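Long-range contacts in alpha-1,3-glucanase (Bacillus circulans, PDB 5ZRU), which hydrolyses alpha-1,3-glucan, the chain here being the catalytic unit of a longer multidomain enzyme of glycoside hydrolase family 87: residues D75-R80 against T146-G151; E139-M144 against W315-E320; E172-P177 against G251-N256. All coordinates share one frame; numbering follows the deposited sequence.

Overall arrangement
Contact 1 lies within the N-terminal antiparallel beta-sandwich, whereas contacts 2 and 3 fasten that sandwich to the parallel beta-helix that follows it. Strand 76-82 runs between strands 132-144 and 166-174, so one strand from each contact meets in a single sheet: Asp75 O lies 2.7 Å from Met144 N, and Gly76 N 2.8 Å from Glu174 O. The centres of contacts 2 and 3 are about 11 Å apart, as are those of contacts 1 and 3, while contacts 1 and 2 are about 16 Å apart. Trp253 of contact 3 packs against His141 of contact 2. A bound polyethylene glycol chain touches both interdomain contacts, and the side chain of Val77 is about 9 Å from it.

Contact 1 (D75-R80 against T146-G151); sequences DGVTMR and TPLQPG
At a corner of the N-terminal beta-sandwich, Asp75 packs against Pro147 near the beginning of strand 76-82, where the chain, having left strand 132-144, turns toward the other sheet. The two backbones come close here, with Asp75 CA 4.0 Å from Pro147 CA, yet no hydrogen bond joins the segments and the contact is pure packing. Asp75 CB sits 3.9 Å from Pro147 CA. In return Pro147 CB approaches Asp75 N to 4.1 Å. Asp75 CG and Pro147 CG pass each other at 4.2 Å. The carboxylate itself serves another partner: CG is placed between the backbone N and the carbonyl carbon (chi1 40°), and OD1 accepts a hydrogen bond from Val176 N, beyond the end of strand 166-174.

Deeper in, the contact becomes apolar. Val77 points toward segment 146-151, and its CG2 meets Leu148 CD1 at 4.1 Å, the two side chains crossing at about a right angle. From Leu148 CG, CD1 reaches back to the valine. The other neighbours of this leucine include Ile173 in the sheet of Val77 and Ile154 in the facing sheet, which puts it in the layer between the two.

Two residues, Asp75 and Gly76, stand opposite the single Glu174 of the neighbouring strand, a classic beta bulge beside the corner. A corner connection leading from one sheet to the facing one, closed over by side chains of both, is what a beta-sandwich is built from; here it lies in the first of the two catalytic-unit domains, of the galactose-binding-like clan.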
# COMPACT_ATOMS: atom_id res chain seq x y z
N ASP A 75 -22.31 8.92 -2.00
CA ASP A 75 -21.99 10.02 -1.10
C ASP A 75 -20.59 9.93 -0.49
O ASP A 75 -20.20 10.86 0.22
CB ASP A 75 -23.05 10.15 0.01
CG ASP A 75 -23.51 8.80 0.57
OD1 ASP A 75 -23.29 7.75 -0.05
OD2 ASP A 75 -24.14 8.81 1.65
N GLY A 76 -19.83 8.87 -0.75
CA GLY A 76 -18.47 8.76 -0.26
C GLY A 76 -17.47 9.12 -1.33
O GLY A 76 -17.46 8.52 -2.40
N VAL A 77 -16.64 10.13 -1.05
CA VAL A 77 -15.65 10.60 -2.02
C VAL A 77 -14.26 10.49 -1.41
O VAL A 77 -14.03 10.98 -0.30
CB VAL A 77 -15.91 12.05 -2.47
CG1 VAL A 77 -14.91 12.43 -3.57
CG2 VAL A 77 -17.36 12.22 -2.96
N THR A 78 -13.34 9.90 -2.15
CA THR A 78 -11.92 9.91 -1.81
C THR A 78 -11.19 10.68 -2.90
O THR A 78 -11.53 10.56 -4.08
CB THR A 78 -11.35 8.49 -1.70
OG1 THR A 78 -12.15 7.73 -0.79
CG2 THR A 78 -9.92 8.52 -1.19
N MET A 79 -10.23 11.50 -2.51
CA MET A 79 -9.46 12.30 -3.47
C MET A 79 -7.98 12.04 -3.26
O MET A 79 -7.49 12.15 -2.13
CB MET A 79 -9.76 13.80 -3.33
CG MET A 79 -8.91 14.67 -4.28
SD MET A 79 -9.34 16.43 -4.20
CE MET A 79 -8.83 16.81 -2.53
N ARG A 80 -7.27 11.72 -4.34
CA ARG A 80 -5.81 11.66 -4.31
C ARG A 80 -5.28 12.98 -4.86
O ARG A 80 -5.63 13.38 -5.97
CB ARG A 80 -5.28 10.47 -5.10
CG ARG A 80 -3.77 10.27 -4.94
CD ARG A 80 -3.34 8.92 -5.49
NE ARG A 80 -1.95 8.62 -5.17
CZ ARG A 80 -0.93 8.81 -6.00
NH1 ARG A 80 -1.13 9.32 -7.22
NH2 ARG A 80 0.30 8.49 -5.61
N THR A 146 -25.87 14.57 0.30
CA THR A 146 -26.74 13.69 -0.46
C THR A 146 -25.91 12.98 -1.51
O THR A 146 -24.91 13.52 -1.99
CB THR A 146 -27.88 14.46 -1.14
OG1 THR A 146 -27.34 15.33 -2.14
CG2 THR A 146 -28.67 15.29 -0.13
N PRO A 147 -26.29 11.76 -1.88
CA PRO A 147 -25.48 11.01 -2.86
C PRO A 147 -25.43 11.71 -4.21
O PRO A 147 -26.43 12.26 -4.70
CB PRO A 147 -26.21 9.66 -2.96
CG PRO A 147 -26.99 9.54 -1.70
CD PRO A 147 -27.41 10.96 -1.36
N LEU A 148 -24.25 11.69 -4.82
CA LEU A 148 -24.09 12.07 -6.21
C LEU A 148 -24.84 11.09 -7.11
O LEU A 148 -24.81 9.87 -6.89
CB LEU A 148 -22.61 12.09 -6.58
CG LEU A 148 -21.77 13.10 -5.80
CD1 LEU A 148 -20.30 12.69 -5.76
CD2 LEU A 148 -21.92 14.50 -6.41
N GLN A 149 -25.50 11.62 -8.12
CA GLN A 149 -26.31 10.85 -9.05
C GLN A 149 -25.76 10.99 -10.47
O GLN A 149 -25.11 11.99 -10.79
CB GLN A 149 -27.77 11.31 -9.03
CG GLN A 149 -28.35 11.50 -7.64
CD GLN A 149 -29.35 10.43 -7.27
OE1 GLN A 149 -29.14 9.25 -7.57
NE2 GLN A 149 -30.44 10.82 -6.62
N PRO A 150 -26.00 10.01 -11.34
CA PRO A 150 -25.59 10.14 -12.74
C PRO A 150 -26.02 11.48 -13.33
O PRO A 150 -27.15 11.93 -13.13
CB PRO A 150 -26.29 8.97 -13.43
CG PRO A 150 -26.39 7.93 -12.34
CD PRO A 150 -26.62 8.69 -11.07
N GLY A 151 -25.10 12.14 -14.03
CA GLY A 151 -25.34 13.46 -14.56
C GLY A 151 -24.91 14.60 -13.67
O GLY A 151 -24.73 15.72 -14.17

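Contact 2 (E139-M144 against W315-E320); sequences EVHWKM and WVEHFE. With PE5 (3,6,9,12,15,18,21,24-octaoxahexacosan-1-ol), chain C.
His141 and Trp315 stack across the seam between the N-terminal beta-sandwich and the parallel beta-helix, the first ring rising from strand 132-144 and the second from strand 310-317. The short strand segments run roughly antiparallel but stay 10.1 Å apart at their axes, so side chains and waters carry most of the contact.

The aromatic part is a face-to-face stack. The side chains reach toward each other tip to tip, and the imidazole lies over the six-membered ring of Trp315 with centroids 3.9 Å apart and planes at 22°. The closest pair is His141 CG and Trp315 CH2, at 3.3 Å, a place that CG reaches by standing between the backbone N and the carbonyl carbon (chi1 64°). The opposite imidazole face carries the bound polyethylene glycol, whose C11 is 3.4 Å from His141 CE1, so the ring is sandwiched between indole and ligand. An alanine at His141 would probably leave the outer ring of Trp315 without its stacking mate and open a gap between it and the glycol chain.

The polar part runs through water. One molecule lies in the imidazole plane, 2.8 Å from His141 ND1, and donates to Glu317 OE2. The two carboxylates do not touch; each has firm partners beyond the segments. Glu139 forms salt bridges to Arg371 and Arg347 of the beta-helix, and Glu317 is hydrogen-bonded by Tyr283 and Asn348. Between Glu139 and Glu317 a second water forms a bridge: it donates to Glu139 OE1 at 2.6 Å and to Glu317 OE1 at 2.8 Å, while accepting from Trp315 NE1 at 3.0 Å.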
# COMPACT_ATOMS: atom_id res chain seq x y z
N GLU A 139 -4.06 11.24 0.26
CA GLU A 139 -5.50 11.13 0.06
C GLU A 139 -6.25 11.76 1.22
O GLU A 139 -5.72 11.87 2.33
CB GLU A 139 -5.93 9.67 -0.12
CG GLU A 139 -5.39 9.05 -1.39
CD GLU A 139 -5.89 7.64 -1.63
OE1 GLU A 139 -6.72 7.14 -0.84
OE2 GLU A 139 -5.43 7.03 -2.60
N VAL A 140 -7.47 12.20 0.93
CA VAL A 140 -8.46 12.54 1.94
C VAL A 140 -9.78 11.94 1.47
O VAL A 140 -9.94 11.60 0.30
CB VAL A 140 -8.63 14.07 2.18
CG1 VAL A 140 -7.38 14.65 2.85
CG2 VAL A 140 -8.92 14.79 0.86
N HIS A 141 -10.72 11.80 2.40
CA HIS A 141 -12.06 11.37 2.02
C HIS A 141 -13.08 12.14 2.83
O HIS A 141 -12.79 12.66 3.91
CB HIS A 141 -12.25 9.84 2.16
CG HIS A 141 -12.16 9.32 3.57
ND1 HIS A 141 -10.95 9.08 4.20
CD2 HIS A 141 -13.12 8.96 4.45
CE1 HIS A 141 -11.18 8.61 5.41
NE2 HIS A 141 -12.49 8.53 5.59
N TRP A 142 -14.29 12.23 2.28
CA TRP A 142 -15.38 12.94 2.96
C TRP A 142 -16.70 12.38 2.45
O TRP A 142 -16.74 11.68 1.44
CB TRP A 142 -15.29 14.46 2.72
CG TRP A 142 -15.49 14.87 1.27
CD1 TRP A 142 -16.67 15.16 0.65
CD2 TRP A 142 -14.47 15.03 0.27
NE1 TRP A 142 -16.46 15.49 -0.67
CE2 TRP A 142 -15.11 15.42 -0.93
CE3 TRP A 142 -13.08 14.89 0.27
CZ2 TRP A 142 -14.42 15.67 -2.11
CZ3 TRP A 142 -12.38 15.13 -0.91
CH2 TRP A 142 -13.05 15.52 -2.08
N LYS A 143 -17.77 12.71 3.16
CA LYS A 143 -19.11 12.28 2.78
C LYS A 143 -19.93 13.48 2.35
O LYS A 143 -19.86 14.55 2.97
CB LYS A 143 -19.82 11.57 3.94
CG LYS A 143 -19.27 10.19 4.25
CD LYS A 143 -20.04 9.53 5.39
CE LYS A 143 -19.82 10.24 6.71
NZ LYS A 143 -20.39 9.43 7.85
N MET A 144 -20.68 13.31 1.27
CA MET A 144 -21.59 14.34 0.78
C MET A 144 -22.91 14.28 1.55
O MET A 144 -23.32 13.23 2.03
CB MET A 144 -21.86 14.13 -0.71
CG MET A 144 -20.61 13.97 -1.55
SD MET A 144 -19.61 15.47 -1.49
CE MET A 144 -20.70 16.63 -2.27
N TRP A 315 -9.70 0.71 7.08
CA TRP A 315 -9.13 1.75 6.23
C TRP A 315 -8.07 2.43 7.09
O TRP A 315 -8.40 3.07 8.09
CB TRP A 315 -10.22 2.72 5.79
CG TRP A 315 -9.85 3.69 4.70
CD1 TRP A 315 -8.60 3.95 4.21
CD2 TRP A 315 -10.76 4.52 3.96
NE1 TRP A 315 -8.68 4.90 3.20
CE2 TRP A 315 -10.00 5.26 3.04
CE3 TRP A 315 -12.15 4.72 4.00
CZ2 TRP A 315 -10.57 6.18 2.15
CZ3 TRP A 315 -12.72 5.63 3.11
CH2 TRP A 315 -11.94 6.34 2.20
N VAL A 316 -6.79 2.24 6.76
CA VAL A 316 -5.70 2.75 7.60
C VAL A 316 -4.68 3.47 6.73
O VAL A 316 -4.34 3.02 5.63
CB VAL A 316 -5.02 1.64 8.43
CG1 VAL A 316 -6.03 1.01 9.38
CG2 VAL A 316 -4.37 0.58 7.53
N GLU A 317 -4.22 4.62 7.21
CA GLU A 317 -3.26 5.40 6.44
C GLU A 317 -2.36 6.22 7.37
O GLU A 317 -2.71 6.50 8.51
CB GLU A 317 -3.95 6.31 5.42
CG GLU A 317 -5.00 7.26 5.95
CD GLU A 317 -5.73 8.03 4.83
OE1 GLU A 317 -5.36 7.88 3.64
OE2 GLU A 317 -6.67 8.78 5.15
N HIS A 318 -1.21 6.60 6.82
CA HIS A 318 -0.25 7.50 7.46
C HIS A 318 0.48 6.88 8.64
O HIS A 318 1.06 7.59 9.46
CB HIS A 318 -0.92 8.82 7.87
CG HIS A 318 -1.67 9.48 6.76
ND1 HIS A 318 -2.87 10.11 6.95
CD2 HIS A 318 -1.37 9.59 5.44
CE1 HIS A 318 -3.30 10.59 5.79
NE2 HIS A 318 -2.40 10.29 4.86
N PHE A 319 0.49 5.55 8.73
CA PHE A 319 1.28 4.90 9.77
C PHE A 319 2.66 4.56 9.25
O PHE A 319 2.96 4.73 8.07
CB PHE A 319 0.54 3.66 10.29
CG PHE A 319 -0.71 3.99 11.06
CD1 PHE A 319 -0.64 4.26 12.42
CD2 PHE A 319 -1.93 4.09 10.41
CE1 PHE A 319 -1.79 4.60 13.13
CE2 PHE A 319 -3.08 4.42 11.10
CZ PHE A 319 -3.01 4.69 12.47
N GLU A 320 3.53 4.08 10.15
CA GLU A 320 4.85 3.62 9.73
C GLU A 320 4.72 2.51 8.71
O GLU A 320 5.34 2.55 7.64
CB GLU A 320 5.63 3.14 10.95
CG GLU A 320 6.97 2.51 10.63
CD GLU A 320 7.60 1.88 11.85
OE1 GLU A 320 6.89 1.71 12.87
OE2 GLU A 320 8.80 1.55 11.79
C48 PE5 C . -4.27 15.11 14.39
C50 PE5 C . -3.34 14.92 13.19
O1 PE5 C . -3.01 16.16 12.62
C1 PE5 C . -2.11 16.11 11.56
C2 PE5 C . -1.97 17.48 10.89
O2 PE5 C . -3.19 17.83 10.30
C3 PE5 C . -3.26 19.13 9.77
C4 PE5 C . -4.67 19.39 9.23
O3 PE5 C . -5.00 18.42 8.27
C5 PE5 C . -6.23 18.58 7.61
C6 PE5 C . -7.01 17.26 7.60
O4 PE5 C . -6.69 16.47 6.49
C7 PE5 C . -6.58 15.09 6.73
C8 PE5 C . -7.84 14.56 7.43
O5 PE5 C . -7.57 13.31 7.98
C9 PE5 C . -8.55 12.83 8.87
C10 PE5 C . -9.35 11.75 8.17
O6 PE5 C . -10.71 12.06 8.24
C11 PE5 C . -11.51 11.44 7.28
C12 PE5 C . -12.89 12.07 7.25
O7 PE5 C . -13.80 11.07 7.60
C13 PE5 C . -15.00 11.08 6.88
C14 PE5 C . -16.08 10.41 7.74
O8 PE5 C . -15.84 10.75 9.08
C15 PE5 C . -16.70 10.17 10.02
C16 PE5 C . -17.50 11.27 10.73
O52 PE5 C . -17.03 11.46 12.04
O HOH W 1 -6.67 11.38 4.92
O HOH W 2 -7.25 7.11 1.67
O HOH W 3 -8.45 9.10 3.03

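Contact 3 (E172-P177 against G251-N256); sequences EIEAVP and GIWHTN. With PE5 (3,6,9,12,15,18,21,24-octaoxahexacosan-1-ol), chain C.
Glu174 OE2 is gripped from two quarters: Trp253 NE1 donates to it across the contact at 2.9 Å, and Arg345 of the beta-helix forms a salt bridge with the same oxygen. The indole N-H arrives from above the carboxylate plane, 82° out of it, and the bond is moderately bent, with an N-H...O angle of 153°. The carboxylate thus stands steeply against the indole edge, where its other oxygen, Glu174 OE1, lies 3.4 Å from Trp253 CZ2.

A second polar tie joins the chain just past strand 166-174 to the turn that carries Trp253. His254 NE2 donates to Pro177 O at 2.7 Å in a nearly straight bond (166°) that lies in both the imidazole plane and the carbonyl plane. NE2 therefore bears a proton, and the turn of the imidazole suits its acceptor.

Val176 lies between these bonds. Its CG2 makes a CH-pi contact over the face of the five-membered ring of Trp253, 3.7 Å from the centroid. CG1, anti to the backbone N, presses on Trp253 CB at 3.5 Å and slides past the imidazole of His254.

The turn carrying Trp253 and His254 is closed by Gly251 O, which accepts from both His254 N and Thr255 N. Further along, Asn256 ND2 donates to O7 of the bound polyethylene glycol at 3.1 Å and, weakly, to its O8. Trp253 also packs edge-to-face with His141 and Trp315.

Chemically, in both hydrogen bonds across the contact the sandwich supplies the acceptor and the beta-helix the donor; with Arg345 beside it, Glu174 is likely to remain ionised, which would strengthen its hold on the indole N-H.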
# COMPACT_ATOMS: atom_id res chain seq x y z
N GLU A 172 -12.39 8.86 -6.21
CA GLU A 172 -13.09 7.58 -6.16
C GLU A 172 -14.39 7.79 -5.40
O GLU A 172 -14.39 8.42 -4.33
CB GLU A 172 -12.21 6.50 -5.52
CG GLU A 172 -11.14 6.01 -6.49
CD GLU A 172 -10.10 5.09 -5.87
OE1 GLU A 172 -9.98 5.05 -4.63
OE2 GLU A 172 -9.39 4.40 -6.63
N ILE A 173 -15.50 7.33 -5.96
CA ILE A 173 -16.83 7.70 -5.47
C ILE A 173 -17.63 6.43 -5.25
O ILE A 173 -17.64 5.54 -6.11
CB ILE A 173 -17.54 8.65 -6.46
CG1 ILE A 173 -16.73 9.92 -6.65
CG2 ILE A 173 -18.93 9.01 -5.96
CD1 ILE A 173 -17.33 10.92 -7.65
N GLU A 174 -18.29 6.33 -4.10
CA GLU A 174 -19.00 5.12 -3.74
C GLU A 174 -20.22 5.47 -2.90
O GLU A 174 -20.25 6.51 -2.23
CB GLU A 174 -18.09 4.16 -2.95
CG GLU A 174 -17.64 4.71 -1.61
CD GLU A 174 -16.46 3.94 -1.05
OE1 GLU A 174 -15.32 4.28 -1.42
OE2 GLU A 174 -16.69 3.00 -0.26
N ALA A 175 -21.22 4.59 -2.94
CA ALA A 175 -22.36 4.73 -2.04
C ALA A 175 -21.95 4.25 -0.65
O ALA A 175 -21.29 3.23 -0.50
CB ALA A 175 -23.55 3.92 -2.55
N VAL A 176 -22.33 5.02 0.36
CA VAL A 176 -21.94 4.73 1.74
C VAL A 176 -23.11 4.04 2.43
O VAL A 176 -24.20 4.63 2.52
CB VAL A 176 -21.55 6.01 2.49
CG1 VAL A 176 -21.37 5.70 3.97
CG2 VAL A 176 -20.29 6.61 1.89
N PRO A 177 -22.94 2.82 2.94
CA PRO A 177 -24.01 2.20 3.72
C PRO A 177 -24.16 2.90 5.06
O PRO A 177 -23.23 3.53 5.57
CB PRO A 177 -23.55 0.75 3.88
CG PRO A 177 -22.06 0.80 3.76
CD PRO A 177 -21.73 1.98 2.87
N GLY A 251 -18.32 1.20 10.63
CA GLY A 251 -18.03 1.27 9.20
C GLY A 251 -16.85 2.18 8.92
O GLY A 251 -16.59 3.16 9.63
N ILE A 252 -16.11 1.86 7.85
CA ILE A 252 -14.96 2.70 7.51
C ILE A 252 -15.37 4.13 7.18
O ILE A 252 -14.53 5.04 7.21
CB ILE A 252 -14.14 2.10 6.34
CG1 ILE A 252 -14.95 2.07 5.04
CG2 ILE A 252 -13.61 0.72 6.73
CD1 ILE A 252 -14.14 1.60 3.81
N TRP A 253 -16.64 4.36 6.85
CA TRP A 253 -17.14 5.71 6.58
C TRP A 253 -17.76 6.37 7.80
O TRP A 253 -18.25 7.50 7.69
CB TRP A 253 -18.16 5.67 5.42
CG TRP A 253 -17.50 5.47 4.07
CD1 TRP A 253 -17.38 4.30 3.37
CD2 TRP A 253 -16.84 6.48 3.28
NE1 TRP A 253 -16.70 4.52 2.19
CE2 TRP A 253 -16.36 5.85 2.12
CE3 TRP A 253 -16.62 7.85 3.46
CZ2 TRP A 253 -15.66 6.55 1.12
CZ3 TRP A 253 -15.93 8.56 2.45
CH2 TRP A 253 -15.46 7.90 1.31
N HIS A 254 -17.79 5.70 8.95
CA HIS A 254 -18.51 6.21 10.11
C HIS A 254 -17.67 6.30 11.36
O HIS A 254 -17.83 7.26 12.13
CB HIS A 254 -19.75 5.33 10.38
CG HIS A 254 -20.75 5.36 9.27
ND1 HIS A 254 -21.63 6.40 9.09
CD2 HIS A 254 -20.99 4.48 8.26
CE1 HIS A 254 -22.38 6.16 8.02
NE2 HIS A 254 -22.01 5.00 7.51
N THR A 255 -16.77 5.34 11.60
CA THR A 255 -15.98 5.28 12.82
C THR A 255 -14.53 5.60 12.50
O THR A 255 -13.88 4.84 11.76
CB THR A 255 -16.09 3.90 13.47
OG1 THR A 255 -17.44 3.66 13.89
CG2 THR A 255 -15.16 3.81 14.68
N ASN A 256 -14.01 6.71 13.05
CA ASN A 256 -12.63 7.16 12.84
C ASN A 256 -11.87 7.08 14.16
O ASN A 256 -12.28 7.68 15.16
CB ASN A 256 -12.58 8.61 12.34
CG ASN A 256 -13.10 8.77 10.92
OD1 ASN A 256 -13.53 7.81 10.29
ND2 ASN A 256 -13.07 10.00 10.41
C48 PE5 C . -4.27 15.11 14.39
C50 PE5 C . -3.34 14.92 13.19
O1 PE5 C . -3.01 16.16 12.62
C1 PE5 C . -2.11 16.11 11.56
C2 PE5 C . -1.97 17.48 10.89
O2 PE5 C . -3.19 17.83 10.30
C3 PE5 C . -3.26 19.13 9.77
C4 PE5 C . -4.67 19.39 9.23
O3 PE5 C . -5.00 18.42 8.27
C5 PE5 C . -6.23 18.58 7.61
C6 PE5 C . -7.01 17.26 7.60
O4 PE5 C . -6.69 16.47 6.49
C7 PE5 C . -6.58 15.09 6.73
C8 PE5 C . -7.84 14.56 7.43
O5 PE5 C . -7.57 13.31 7.98
C9 PE5 C . -8.55 12.83 8.87
C10 PE5 C . -9.35 11.75 8.17
O6 PE5 C . -10.71 12.06 8.24
C11 PE5 C . -11.51 11.44 7.28
C12 PE5 C . -12.89 12.07 7.25
O7 PE5 C . -13.80 11.07 7.60
C13 PE5 C . -15.00 11.08 6.88
C14 PE5 C . -16.08 10.41 7.74
O8 PE5 C . -15.84 10.75 9.08
C15 PE5 C . -16.70 10.17 10.02
C16 PE5 C . -17.50 11.27 10.73
O52 PE5 C . -17.03 11.46 12.04